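Local coordinates for reticulocyte binding protein (Streptococcus agalactiae COH1, PDB 3FAW), which probably hydrolyses alpha-1,6 linkages in pullulan and related alpha-glucans as a cell-wall-anchored pullulanase, at residues A[269-274]-A[303-308]; A[310-315]-A[480-485]; A[569-574]-A[619-624]; A[378-383]-A[450-455]; A[698-701]-A[706-709]. All coordinates share one frame; numbering follows the deposited sequence. Where two conformers were deposited one is given.

Contact 1 (A[269-274]-A[303-308]). With CA (calcium ion), chain C.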
# COMPACT_ATOMS: atom_id res chain seq x y z
N VAL A 269 1.82 7.68 14.68
CA VAL A 269 3.22 7.67 14.25
C VAL A 269 3.50 6.30 13.66
O VAL A 269 3.69 5.32 14.38
CB VAL A 269 4.17 7.97 15.42
CG1 VAL A 269 5.61 8.00 14.95
CG2 VAL A 269 3.79 9.30 16.08
N ILE A 270 3.51 6.23 12.33
CA ILE A 270 3.50 4.95 11.61
C ILE A 270 4.93 4.51 11.26
O ILE A 270 5.75 5.32 10.84
CB ILE A 270 2.64 5.05 10.31
CG1 ILE A 270 1.19 5.38 10.67
CG2 ILE A 270 2.71 3.76 9.49
CD1 ILE A 270 0.28 5.65 9.47
N TYR A 271 5.19 3.22 11.44
CA TYR A 271 6.49 2.62 11.19
C TYR A 271 6.34 1.53 10.12
O TYR A 271 5.66 0.53 10.36
CB TYR A 271 7.03 2.02 12.50
CG TYR A 271 8.45 1.48 12.43
CD1 TYR A 271 9.54 2.33 12.58
CD2 TYR A 271 8.68 0.12 12.24
CE1 TYR A 271 10.85 1.83 12.53
CE2 TYR A 271 9.97 -0.39 12.18
CZ TYR A 271 11.05 0.47 12.33
OH TYR A 271 12.33 -0.04 12.27
N GLU A 272 6.96 1.73 8.96
CA GLU A 272 6.80 0.82 7.81
C GLU A 272 7.90 -0.25 7.74
O GLU A 272 9.05 0.05 7.42
CB GLU A 272 6.76 1.60 6.50
CG GLU A 272 6.38 0.74 5.27
CD GLU A 272 6.81 1.34 3.95
OE1 GLU A 272 7.86 2.01 3.90
OE2 GLU A 272 6.11 1.12 2.94
N ALA A 273 7.51 -1.51 7.98
CA ALA A 273 8.44 -2.65 7.94
C ALA A 273 7.95 -3.81 7.06
O ALA A 273 6.75 -4.07 6.94
CB ALA A 273 8.70 -3.16 9.36
N HIS A 274 8.91 -4.49 6.44
CA HIS A 274 8.70 -5.75 5.72
C HIS A 274 9.05 -6.90 6.68
O HIS A 274 10.07 -6.85 7.37
CB HIS A 274 9.61 -5.76 4.49
CG HIS A 274 9.35 -6.87 3.53
ND1 HIS A 274 9.79 -8.16 3.74
CD2 HIS A 274 8.74 -6.88 2.32
CE1 HIS A 274 9.44 -8.92 2.72
NE2 HIS A 274 8.81 -8.17 1.84
N ASP A 303 9.77 -5.31 21.31
CA ASP A 303 10.26 -4.49 22.41
C ASP A 303 11.04 -3.27 21.90
O ASP A 303 10.87 -2.16 22.40
CB ASP A 303 11.14 -5.32 23.36
CG ASP A 303 10.32 -6.19 24.33
OD1 ASP A 303 9.08 -6.21 24.24
OD2 ASP A 303 10.95 -6.85 25.19
N TYR A 304 11.88 -3.49 20.89
CA TYR A 304 12.61 -2.41 20.22
C TYR A 304 11.67 -1.31 19.71
O TYR A 304 11.93 -0.12 19.90
CB TYR A 304 13.42 -2.96 19.04
CG TYR A 304 14.04 -1.90 18.15
CD1 TYR A 304 15.26 -1.32 18.48
CD2 TYR A 304 13.41 -1.48 16.98
CE1 TYR A 304 15.84 -0.35 17.68
CE2 TYR A 304 13.98 -0.50 16.16
CZ TYR A 304 15.20 0.06 16.52
OH TYR A 304 15.78 1.02 15.74
N LEU A 305 10.59 -1.72 19.05
CA LEU A 305 9.62 -0.79 18.49
C LEU A 305 8.76 -0.15 19.57
O LEU A 305 8.39 1.02 19.47
CB LEU A 305 8.74 -1.49 17.45
CG LEU A 305 9.45 -1.98 16.18
CD1 LEU A 305 8.48 -2.74 15.29
CD2 LEU A 305 10.09 -0.83 15.42
N GLN A 306 8.43 -0.91 20.62
CA GLN A 306 7.74 -0.35 21.78
C GLN A 306 8.58 0.77 22.40
O GLN A 306 8.06 1.85 22.70
CB GLN A 306 7.45 -1.43 22.83
CG GLN A 306 6.66 -0.94 24.03
CD GLN A 306 6.38 -2.03 25.06
OE1 GLN A 306 7.03 -3.08 25.08
NE2 GLN A 306 5.42 -1.77 25.94
N LYS A 307 9.87 0.52 22.58
CA LYS A 307 10.79 1.52 23.11
C LYS A 307 10.95 2.70 22.15
O LYS A 307 10.95 3.85 22.57
CB LYS A 307 12.16 0.90 23.41
CG LYS A 307 12.18 -0.10 24.56
CD LYS A 307 13.49 -0.88 24.58
CE LYS A 307 13.59 -1.80 25.79
NZ LYS A 307 12.74 -3.02 25.68
N LEU A 308 11.09 2.40 20.86
CA LEU A 308 11.22 3.44 19.83
C LEU A 308 10.10 4.48 19.93
O LEU A 308 10.36 5.68 19.78
CB LEU A 308 11.23 2.82 18.42
CG LEU A 308 11.43 3.78 17.25
CD1 LEU A 308 12.67 4.65 17.45
CD2 LEU A 308 11.50 3.03 15.92
CA CA C . 10.56 5.44 24.22
O HOH W 1 8.39 4.47 24.03
O HOH W 2 10.37 7.12 22.22
O HOH W 3 12.99 5.40 24.03
O HOH W 4 9.10 7.25 24.82
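Strand 269-273 and helix 303-308 run close to antiparallel, their N-to-C directions 150° apart and their axes 11.1 Å apart at closest, with Tyr271 set opposite Leu305. This is the packing of a beta-alpha-beta crossover in a TIM barrel: the chain leaves strand 269-273, turns back through the helix on the outside, and returns as the parallel strand 312-315. Tyr271 carries the contact between strand and helix. With CG anti to the backbone N (chi1 -174°), its ring reaches out to the helix, and the methyl CD2 of Leu305 sits over one face in a CH-pi contact, 3.5 Å from the ring centroid and 3.3 Å from CE2. Leu308 approaches the other long side of the ring obliquely, bringing its CD2 to 3.7 Å from CE1. Both leucine side chains cross the tyrosine at about a right angle. A tyrosine suits this place because the ring gives the leucine methyls an apolar surface while the hydroxyl hydrogen-bonds with Ser619 and Glu622. The edge of the Tyr304 ring lies near that hydroxyl, and Tyr304 OH also bonds to Glu622, so one carboxylate ties the strand and helix tyrosines together. At the C-terminal end of the helix a calcium ion is bound. Its one protein ligand here is Lys307 O at 2.3 Å; four waters join it, one of them also donating to Leu308 O at 2.8 Å.

Contact 2 (A[310-315]-A[480-485])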
# COMPACT_ATOMS: atom_id res chain seq x y z
N VAL A 310 6.80 4.33 18.34
CA VAL A 310 5.81 4.39 17.27
C VAL A 310 4.47 3.86 17.76
O VAL A 310 4.43 3.03 18.68
CB VAL A 310 6.26 3.60 16.02
CG1 VAL A 310 7.54 4.20 15.44
CG2 VAL A 310 6.46 2.11 16.36
N THR A 311 3.38 4.35 17.18
CA THR A 311 2.03 3.93 17.58
C THR A 311 1.54 2.76 16.73
O THR A 311 0.89 1.85 17.25
CB THR A 311 1.02 5.09 17.48
OG1 THR A 311 0.86 5.48 16.11
CG2 THR A 311 1.47 6.28 18.31
N HIS A 312 1.86 2.80 15.43
CA HIS A 312 1.40 1.81 14.46
C HIS A 312 2.55 1.18 13.68
O HIS A 312 3.45 1.87 13.19
CB HIS A 312 0.44 2.46 13.46
CG HIS A 312 -0.88 2.86 14.05
ND1 HIS A 312 -1.04 3.98 14.83
CD2 HIS A 312 -2.11 2.29 13.95
CE1 HIS A 312 -2.31 4.08 15.20
NE2 HIS A 312 -2.97 3.06 14.68
N ILE A 313 2.52 -0.15 13.56
CA ILE A 313 3.46 -0.88 12.71
C ILE A 313 2.76 -1.22 11.40
O ILE A 313 1.75 -1.94 11.38
CB ILE A 313 3.96 -2.15 13.41
CG1 ILE A 313 4.63 -1.80 14.74
CG2 ILE A 313 4.93 -2.90 12.51
CD1 ILE A 313 4.96 -3.00 15.61
N GLN A 314 3.27 -0.68 10.30
CA GLN A 314 2.76 -0.96 8.96
C GLN A 314 3.55 -2.09 8.32
O GLN A 314 4.78 -2.00 8.18
CB GLN A 314 2.83 0.29 8.10
CG GLN A 314 2.26 0.12 6.70
CD GLN A 314 2.16 1.43 5.95
OE1 GLN A 314 1.53 2.39 6.43
NE2 GLN A 314 2.79 1.49 4.78
N LEU A 315 2.86 -3.15 7.91
CA LEU A 315 3.50 -4.30 7.28
C LEU A 315 3.29 -4.28 5.77
O LEU A 315 2.16 -4.15 5.29
CB LEU A 315 2.96 -5.61 7.84
CG LEU A 315 3.14 -5.82 9.35
CD1 LEU A 315 2.43 -7.09 9.79
CD2 LEU A 315 4.61 -5.85 9.74
N ASN A 480 -11.80 3.21 15.90
CA ASN A 480 -10.48 3.84 15.86
C ASN A 480 -9.72 3.63 14.54
O ASN A 480 -8.55 4.00 14.42
CB ASN A 480 -9.62 3.35 17.03
CG ASN A 480 -10.13 3.85 18.38
OD1 ASN A 480 -10.01 3.15 19.39
ND2 ASN A 480 -10.69 5.05 18.41
N MET A 481 -10.39 3.03 13.55
CA MET A 481 -9.79 2.74 12.24
C MET A 481 -9.13 3.98 11.62
O MET A 481 -9.70 5.08 11.64
CB MET A 481 -10.88 2.20 11.30
CG MET A 481 -10.48 2.01 9.84
SD MET A 481 -9.26 0.72 9.57
CE MET A 481 -9.95 -0.64 10.51
N ILE A 482 -7.93 3.79 11.08
CA ILE A 482 -7.32 4.83 10.24
C ILE A 482 -6.89 4.24 8.91
O ILE A 482 -6.51 3.07 8.83
CB ILE A 482 -6.13 5.54 10.94
CG1 ILE A 482 -4.98 4.58 11.24
CG2 ILE A 482 -6.61 6.22 12.23
CD1 ILE A 482 -3.71 5.29 11.71
N MET A 483 -6.97 5.04 7.86
CA MET A 483 -6.52 4.60 6.54
C MET A 483 -5.66 5.65 5.88
O MET A 483 -5.88 6.86 6.04
CB MET A 483 -7.73 4.26 5.65
CG MET A 483 -8.40 2.94 5.99
SD MET A 483 -9.86 2.61 4.99
CE MET A 483 -10.23 0.93 5.49
N ILE A 484 -4.66 5.18 5.13
CA ILE A 484 -3.81 6.05 4.32
C ILE A 484 -3.55 5.38 2.97
O ILE A 484 -3.86 4.21 2.78
CB ILE A 484 -2.48 6.36 5.04
CG1 ILE A 484 -1.62 5.10 5.16
CG2 ILE A 484 -2.73 6.94 6.43
CD1 ILE A 484 -0.25 5.35 5.76
N GLY A 485 -2.98 6.13 2.03
CA GLY A 485 -2.62 5.55 0.74
C GLY A 485 -1.84 6.47 -0.17
O GLY A 485 -1.80 7.68 0.04
O HOH W 5 -6.20 2.62 14.36
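His312 and Ile482 point at each other from two non-adjacent strands of the barrel, ring against methyl. The imidazole presents a face, and Ile482 CD1 stands over it in a CH-pi contact, 4.0 Å from the centroid and 17° off the ring normal, a little nearer the NE2 side. The ring is held from its edges: ND1 shares a 2.7 Å hydrogen bond with Thr311 OG1, and at the far edge NE2 has a long 3.3 Å bond to a water that donates to Asn480 O. With two in-plane partners fixing its rotation, the face stays turned to the isoleucine. One step further along, Gln314 and Ile484 cross obliquely; the glutamine chain, swung away from its own N at chi1 -177° and extended from there on, sets OE1 3.5 Å from Ile484 CD1. In both isoleucines CG1 takes the crowded position between backbone N and carbonyl carbon, which aims CD1 across the barrel.

Strands 312-315 and 482-485 are not neighbours in the parallel eight-stranded TIM barrel, so these contacts pass through its interior, where Ile387 of strand 385-390 and Ile270 of strand 269-273 also pack. Slender isoleucine tips suit a place filled from several directions. The chemistry is uneven: the histidine has polar partners at both nitrogens, whereas Gln314 OE1 is buried against a methyl and finds no partner in the model, which probably costs some stability.

Contact 3 (A[569-574]-A[619-624])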
# COMPACT_ATOMS: atom_id res chain seq x y z
N TYR A 569 6.17 12.45 5.22
CA TYR A 569 7.28 11.50 5.11
C TYR A 569 8.42 12.03 4.25
O TYR A 569 8.24 12.93 3.42
CB TYR A 569 6.79 10.16 4.57
CG TYR A 569 6.67 10.03 3.05
CD1 TYR A 569 6.02 10.99 2.29
CD2 TYR A 569 7.17 8.91 2.40
CE1 TYR A 569 5.89 10.85 0.90
CE2 TYR A 569 7.05 8.75 1.03
CZ TYR A 569 6.40 9.72 0.28
OH TYR A 569 6.29 9.55 -1.08
N ILE A 570 9.60 11.46 4.47
CA ILE A 570 10.77 11.72 3.62
C ILE A 570 11.42 10.44 3.09
O ILE A 570 12.31 10.50 2.25
CB ILE A 570 11.81 12.62 4.33
CG1 ILE A 570 12.18 12.06 5.71
CG2 ILE A 570 11.28 14.04 4.43
CD1 ILE A 570 13.27 12.84 6.43
N ALA A 571 10.97 9.28 3.56
CA ALA A 571 11.45 7.99 3.04
C ALA A 571 10.43 6.88 3.23
O ALA A 571 9.50 7.00 4.03
CB ALA A 571 12.75 7.61 3.70
N ALA A 572 10.61 5.81 2.47
CA ALA A 572 9.76 4.62 2.53
C ALA A 572 10.51 3.46 1.88
O ALA A 572 11.66 3.61 1.51
CB ALA A 572 8.45 4.88 1.81
N HIS A 573 9.85 2.31 1.76
CA HIS A 573 10.46 1.14 1.14
C HIS A 573 10.89 1.41 -0.31
O HIS A 573 11.88 0.85 -0.78
CB HIS A 573 9.52 -0.07 1.20
CG HIS A 573 8.36 0.03 0.25
ND1 HIS A 573 7.14 0.57 0.61
CD2 HIS A 573 8.24 -0.32 -1.05
CE1 HIS A 573 6.32 0.53 -0.42
NE2 HIS A 573 6.97 0.00 -1.45
N ASP A 574 10.14 2.27 -1.00
CA ASP A 574 10.43 2.67 -2.39
C ASP A 574 11.55 3.70 -2.44
O ASP A 574 11.72 4.47 -1.49
CB ASP A 574 9.19 3.31 -3.04
CG ASP A 574 8.17 2.29 -3.49
OD1 ASP A 574 8.55 1.17 -3.88
OD2 ASP A 574 6.96 2.63 -3.48
N SER A 619 11.09 1.97 8.18
CA SER A 619 11.92 1.12 9.03
C SER A 619 13.39 1.29 8.65
O SER A 619 13.76 1.09 7.49
CB SER A 619 11.52 -0.35 8.94
OG SER A 619 12.34 -1.17 9.74
N GLY A 620 14.21 1.67 9.63
CA GLY A 620 15.62 1.93 9.40
C GLY A 620 15.95 3.41 9.25
O GLY A 620 17.12 3.80 9.33
N GLN A 621 14.93 4.23 9.02
CA GLN A 621 15.10 5.68 8.95
C GLN A 621 15.61 6.22 10.28
O GLN A 621 16.30 7.24 10.32
CB GLN A 621 13.77 6.35 8.57
CG GLN A 621 13.85 7.84 8.24
CD GLN A 621 12.49 8.43 7.89
OE1 GLN A 621 11.66 7.78 7.26
NE2 GLN A 621 12.25 9.67 8.31
N GLU A 622 15.27 5.53 11.37
CA GLU A 622 15.72 5.91 12.71
C GLU A 622 17.23 5.75 12.95
O GLU A 622 17.78 6.46 13.77
CB GLU A 622 14.94 5.16 13.81
CG GLU A 622 15.29 3.67 14.00
CD GLU A 622 14.48 2.73 13.12
OE1 GLU A 622 14.06 3.14 12.00
OE2 GLU A 622 14.27 1.58 13.54
N TYR A 623 17.90 4.84 12.23
CA TYR A 623 19.34 4.62 12.42
C TYR A 623 20.22 4.97 11.21
O TYR A 623 21.43 5.04 11.34
CB TYR A 623 19.63 3.18 12.91
CG TYR A 623 19.57 2.09 11.85
CD1 TYR A 623 20.66 1.83 11.02
CD2 TYR A 623 18.44 1.29 11.70
CE1 TYR A 623 20.62 0.83 10.06
CE2 TYR A 623 18.39 0.28 10.74
CZ TYR A 623 19.48 0.06 9.92
OH TYR A 623 19.42 -0.94 8.97
N GLY A 624 19.61 5.20 10.04
CA GLY A 624 20.38 5.51 8.83
C GLY A 624 20.63 4.29 7.95
O GLY A 624 21.74 4.08 7.46
O HOH W 6 9.61 9.73 6.71
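Two loops at the C-terminal ends of neighbouring TIM-barrel strands meet here, one following strand 566-568 and the other strand 614-618; loops at this end of the barrel surround the substrate site in the alpha-amylase family. The amide of Gln621 makes the whole contact. The side chain is stretched out from CB onward, chi1 -171° and chi2 -179°, and carries the amide straight across to the other loop. There its two ends meet different residues: NE2 lies 3.5 Å from Ile570 CG1, the two side chains crossing at about a right angle, while OE1 lies 3.7 Å from Ala571 CB. The methyl of alanine is small enough to let the carbonyl in close. A water joins the backbone of one loop to the Gln621 side chain of the other, accepting from Ile570 N at 2.8 Å and donating to Gln621 OE1 at 2.9 Å. The same OE1 also accepts from His618 N, and NE2 donates to Asn605 OD1, while Leu578 of helix 578-586 packs against all three contact residues. The loop of Gln621 is itself tightly folded. Gly620 has a positive phi of 99°, an angle that calls for glycine; its N donates to Glu622 OE1 from above the carboxylate plane, and its O accepts from both Tyr623 N and Gly624 N. Glutamine is apt because its amide can give and take at once: with the carbonyl and the NH2 both engaged, a flip would probably cost it these partners, and one neutral side chain with a water links two irregular loops in a buried setting.

Contact 4 (A[378-383]-A[450-455])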
# COMPACT_ATOMS: atom_id res chain seq x y z
N ASP A 378 0.47 -9.79 20.06
CA ASP A 378 1.74 -9.36 20.68
C ASP A 378 2.02 -7.86 20.44
O ASP A 378 2.60 -7.20 21.30
CB ASP A 378 2.91 -10.20 20.16
CG ASP A 378 2.78 -11.69 20.49
OD1 ASP A 378 1.88 -12.07 21.27
OD2 ASP A 378 3.58 -12.49 19.96
N ILE A 379 1.63 -7.33 19.29
CA ILE A 379 1.72 -5.89 19.03
C ILE A 379 0.77 -5.11 19.96
O ILE A 379 1.18 -4.13 20.58
CB ILE A 379 1.40 -5.55 17.55
CG1 ILE A 379 2.50 -6.08 16.63
CG2 ILE A 379 1.25 -4.05 17.35
CD1 ILE A 379 2.21 -5.96 15.13
N HIS A 380 -0.47 -5.57 20.05
CA HIS A 380 -1.49 -4.91 20.87
C HIS A 380 -1.13 -4.90 22.36
O HIS A 380 -1.39 -3.91 23.05
CB HIS A 380 -2.87 -5.56 20.67
CG HIS A 380 -3.48 -5.29 19.33
ND1 HIS A 380 -4.50 -6.05 18.81
CD2 HIS A 380 -3.20 -4.35 18.40
CE1 HIS A 380 -4.83 -5.59 17.62
NE2 HIS A 380 -4.06 -4.55 17.34
N LYS A 381 -0.53 -5.99 22.83
CA LYS A 381 -0.04 -6.10 24.21
C LYS A 381 0.96 -5.00 24.56
O LYS A 381 1.04 -4.58 25.71
CB LYS A 381 0.61 -7.47 24.43
CG LYS A 381 1.03 -7.74 25.87
CD LYS A 381 1.53 -9.17 26.06
CE LYS A 381 2.11 -9.38 27.45
NZ LYS A 381 1.16 -9.00 28.53
N ARG A 382 1.71 -4.53 23.56
CA ARG A 382 2.73 -3.49 23.77
C ARG A 382 2.24 -2.06 23.46
O ARG A 382 3.04 -1.16 23.24
CB ARG A 382 3.97 -3.82 22.94
CG ARG A 382 4.72 -5.05 23.44
CD ARG A 382 5.61 -5.63 22.37
NE ARG A 382 6.54 -6.63 22.87
CZ ARG A 382 6.23 -7.90 23.15
NH1 ARG A 382 4.99 -8.35 23.01
NH2 ARG A 382 7.18 -8.72 23.59
N GLY A 383 0.92 -1.87 23.45
CA GLY A 383 0.34 -0.53 23.30
C GLY A 383 0.42 0.04 21.90
O GLY A 383 0.24 1.25 21.70
N LYS A 450 -8.34 -8.25 13.63
CA LYS A 450 -8.39 -7.03 14.47
C LYS A 450 -7.37 -5.98 14.04
O LYS A 450 -6.63 -5.41 14.86
CB LYS A 450 -8.22 -7.38 15.96
CG LYS A 450 -9.22 -8.40 16.48
CD LYS A 450 -10.67 -7.94 16.34
CE LYS A 450 -11.62 -8.97 16.94
NZ LYS A 450 -12.96 -8.96 16.29
N VAL A 451 -7.34 -5.72 12.73
CA VAL A 451 -6.42 -4.76 12.14
C VAL A 451 -6.86 -3.33 12.46
O VAL A 451 -8.05 -3.01 12.47
CB VAL A 451 -6.31 -4.98 10.61
CG1 VAL A 451 -5.48 -3.89 9.95
CG2 VAL A 451 -5.71 -6.35 10.33
N ASP A 452 -5.88 -2.47 12.73
CA ASP A 452 -6.16 -1.11 13.22
C ASP A 452 -6.11 -0.06 12.12
O ASP A 452 -6.48 1.09 12.34
CB ASP A 452 -5.18 -0.76 14.33
CG ASP A 452 -5.20 -1.78 15.44
OD1 ASP A 452 -6.20 -1.81 16.20
OD2 ASP A 452 -4.23 -2.57 15.54
N GLY A 453 -5.65 -0.44 10.93
CA GLY A 453 -5.60 0.47 9.80
C GLY A 453 -5.13 -0.21 8.53
O GLY A 453 -4.70 -1.36 8.56
N PHE A 454 -5.22 0.51 7.42
CA PHE A 454 -4.82 0.00 6.11
C PHE A 454 -4.08 1.06 5.30
O PHE A 454 -4.40 2.26 5.39
CB PHE A 454 -6.05 -0.46 5.31
CG PHE A 454 -6.75 -1.64 5.92
CD1 PHE A 454 -6.35 -2.94 5.62
CD2 PHE A 454 -7.81 -1.45 6.80
CE1 PHE A 454 -7.00 -4.03 6.18
CE2 PHE A 454 -8.46 -2.53 7.37
CZ PHE A 454 -8.05 -3.82 7.06
N ARG A 455 -3.08 0.63 4.53
CA ARG A 455 -2.39 1.49 3.56
C ARG A 455 -2.67 0.99 2.15
O ARG A 455 -2.37 -0.15 1.83
CB ARG A 455 -0.87 1.52 3.78
CG ARG A 455 -0.20 2.67 3.03
CD ARG A 455 1.11 2.34 2.32
NE ARG A 455 0.95 1.44 1.18
CZ ARG A 455 1.75 1.42 0.11
NH1 ARG A 455 2.77 2.25 -0.04
NH2 ARG A 455 1.50 0.55 -0.86
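The His380 ring meets its partners across the contact at its edge and in its plane: Asp452 OD2 at NE2, and Lys450 O beside CE1. NE2 donates to OD2 over 2.7 Å with an N-H...O angle of 157°; OD2 accepts with its syn lone pair, on the side of the other oxygen. Ring and carboxylate planes stand 69° apart, so OD2 lies in the ring plane while the carboxylate as a whole is steeply turned from it. Lys450 O lies 3.3 Å from CE1, beside the most acidic carbon of the ring, and the lysine CB is 4.2 Å from the same CE1 while its amine runs off to Ser447.

His380 sits on the last turn of helix 367-381, one of the helices round the outside of the TIM barrel, and Asp452 comes just before strand 453-456, so the bond ties helix end to strand start at the N-terminal side of the barrel. Lys450 is the first residue beyond helix 432-449 and has positive phi (55°); its carbonyl O lies at the histidine edge. A short aspartate suits the spot because several N-H groups converge on it: besides His380, OD2 accepts from Val386 N and OD1 from Ala257 N. These donors would favour the charged form of the carboxylate. Further along, Arg382 NH1 donates to Asp378 O of its own helix at 3.2 Å, while NE pairs with Asp303.

Contact 5 (A[698-701]-A[706-709])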
# COMPACT_ATOMS: atom_id res chain seq x y z
N ILE A 698 10.29 11.17 18.87
CA ILE A 698 8.97 10.54 18.94
C ILE A 698 8.31 10.82 20.29
O ILE A 698 7.12 11.13 20.35
CB ILE A 698 9.02 9.02 18.67
CG1 ILE A 698 9.44 8.74 17.23
CG2 ILE A 698 7.64 8.39 18.93
CD1 ILE A 698 9.85 7.30 16.97
N THR A 699 9.08 10.73 21.37
CA THR A 699 8.58 11.05 22.72
C THR A 699 8.08 12.49 22.78
O THR A 699 6.97 12.74 23.24
CB THR A 699 9.67 10.85 23.79
OG1 THR A 699 10.16 9.51 23.74
CG2 THR A 699 9.13 11.15 25.20
N LEU A 700 8.91 13.43 22.33
CA LEU A 700 8.52 14.83 22.24
C LEU A 700 7.18 14.99 21.53
O LEU A 700 6.25 15.61 22.05
CB LEU A 700 9.60 15.65 21.53
CG LEU A 700 9.30 17.13 21.25
CD1 LEU A 700 8.88 17.86 22.52
CD2 LEU A 700 10.50 17.80 20.60
N ARG A 701 7.07 14.42 20.33
CA ARG A 701 5.85 14.53 19.52
C ARG A 701 4.60 14.07 20.27
O ARG A 701 3.58 14.74 20.24
CB ARG A 701 5.99 13.73 18.22
CG ARG A 701 4.76 13.81 17.33
CD ARG A 701 4.99 13.22 15.95
NE ARG A 701 3.84 13.45 15.08
CZ ARG A 701 3.53 14.62 14.52
NH1 ARG A 701 4.29 15.69 14.71
NH2 ARG A 701 2.45 14.72 13.76
N ALA A 706 0.78 20.22 20.67
CA ALA A 706 1.38 21.30 19.88
C ALA A 706 1.79 20.83 18.48
O ALA A 706 1.76 21.61 17.53
CB ALA A 706 2.58 21.89 20.60
N PHE A 707 2.19 19.56 18.37
CA PHE A 707 2.63 18.99 17.09
C PHE A 707 1.53 18.15 16.42
O PHE A 707 1.77 17.55 15.37
CB PHE A 707 3.88 18.13 17.31
CG PHE A 707 5.04 18.87 17.93
CD1 PHE A 707 5.65 19.92 17.26
CD2 PHE A 707 5.53 18.51 19.18
CE1 PHE A 707 6.72 20.61 17.82
CE2 PHE A 707 6.60 19.19 19.76
CZ PHE A 707 7.20 20.23 19.08
N ARG A 708 0.34 18.13 17.01
CA ARG A 708 -0.74 17.22 16.61
C ARG A 708 -2.10 17.91 16.69
O ARG A 708 -3.03 17.37 17.30
CB ARG A 708 -0.75 16.00 17.52
CG ARG A 708 0.46 15.09 17.42
CD ARG A 708 0.86 14.59 18.79
NE ARG A 708 -0.30 14.09 19.53
CZ ARG A 708 -0.40 14.03 20.86
NH1 ARG A 708 0.59 14.44 21.64
NH2 ARG A 708 -1.50 13.56 21.40
N LYS A 709 -2.22 19.08 16.07
CA LYS A 709 -3.47 19.84 16.09
C LYS A 709 -4.55 19.22 15.19
O LYS A 709 -4.24 18.51 14.23
CB LYS A 709 -3.23 21.30 15.70
CG LYS A 709 -2.44 22.07 16.73
CD LYS A 709 -1.95 23.41 16.20
CE LYS A 709 -1.02 24.08 17.20
NZ LYS A 709 -1.65 24.21 18.54
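Phe707 packs tightly against the helix at Leu700, whereas Arg708, on the more open flank, reaches the same helix through one weak bond. Leu700 CG comes to 3.7 Å from Phe707 CE2, the leucine slanting past the phenylalanine, and CD1 of the leucine is nearly as close to the same ring carbon. Tyr749 and Ile777 also pack on the leucine and Val751 on the phenylalanine, so large apolar residues are right for both places. Arg701 is also buried. Its chain is fully stretched from CA to NE (chi1 180°), carrying the guanidinium to Phe707, where NH1 is 3.6 Å from CB; Arg708 CG lies over one face of that guanidinium. NH1 itself is gripped by the carbonyls of Ser611 and Leu609.

Residues 706-709 form a short 3-10 turn and loop just beyond helix 685-703, and the apolar half of the contact is covered by strands 748-754 and 775-778 of the antiparallel C-terminal sheet. The turn thus lies at the seam where helix 685-703 meets that sheet.

Toward the partly exposed side, Arg708 bends at chi2 and chi3 so that its guanidinium edge faces the main chain. NH1 donates weakly to Arg701 O at 3.3 Å, CD lies 3.1 Å from the same oxygen, and NE makes a salt bridge with Asp267.

In the fold
Contacts 1 to 4 all belong to the TIM barrel; contact 5 lies at its edge toward the C-terminal domain, its centre about 17 Å from that of contact 1. Contacts 2 and 4 are closest, about 8 Å between centres, because strands 482-485 and 453-456 pair: Ile484 N lies 2.9 Å from Phe454 O. Contact 1 meets contact 2 through strand pairing and contact 4 through a salt bridge of 2.9 Å from Asp303 OD1 to Arg382 NE. It also reaches contact 3, where Glu272 OE2 lies 2.6 Å from His573 ND1, near the end of the barrel where this family has its active site. The nearest side-chain atom of Leu700 is about 11 Å from the calcium ion of contact 1.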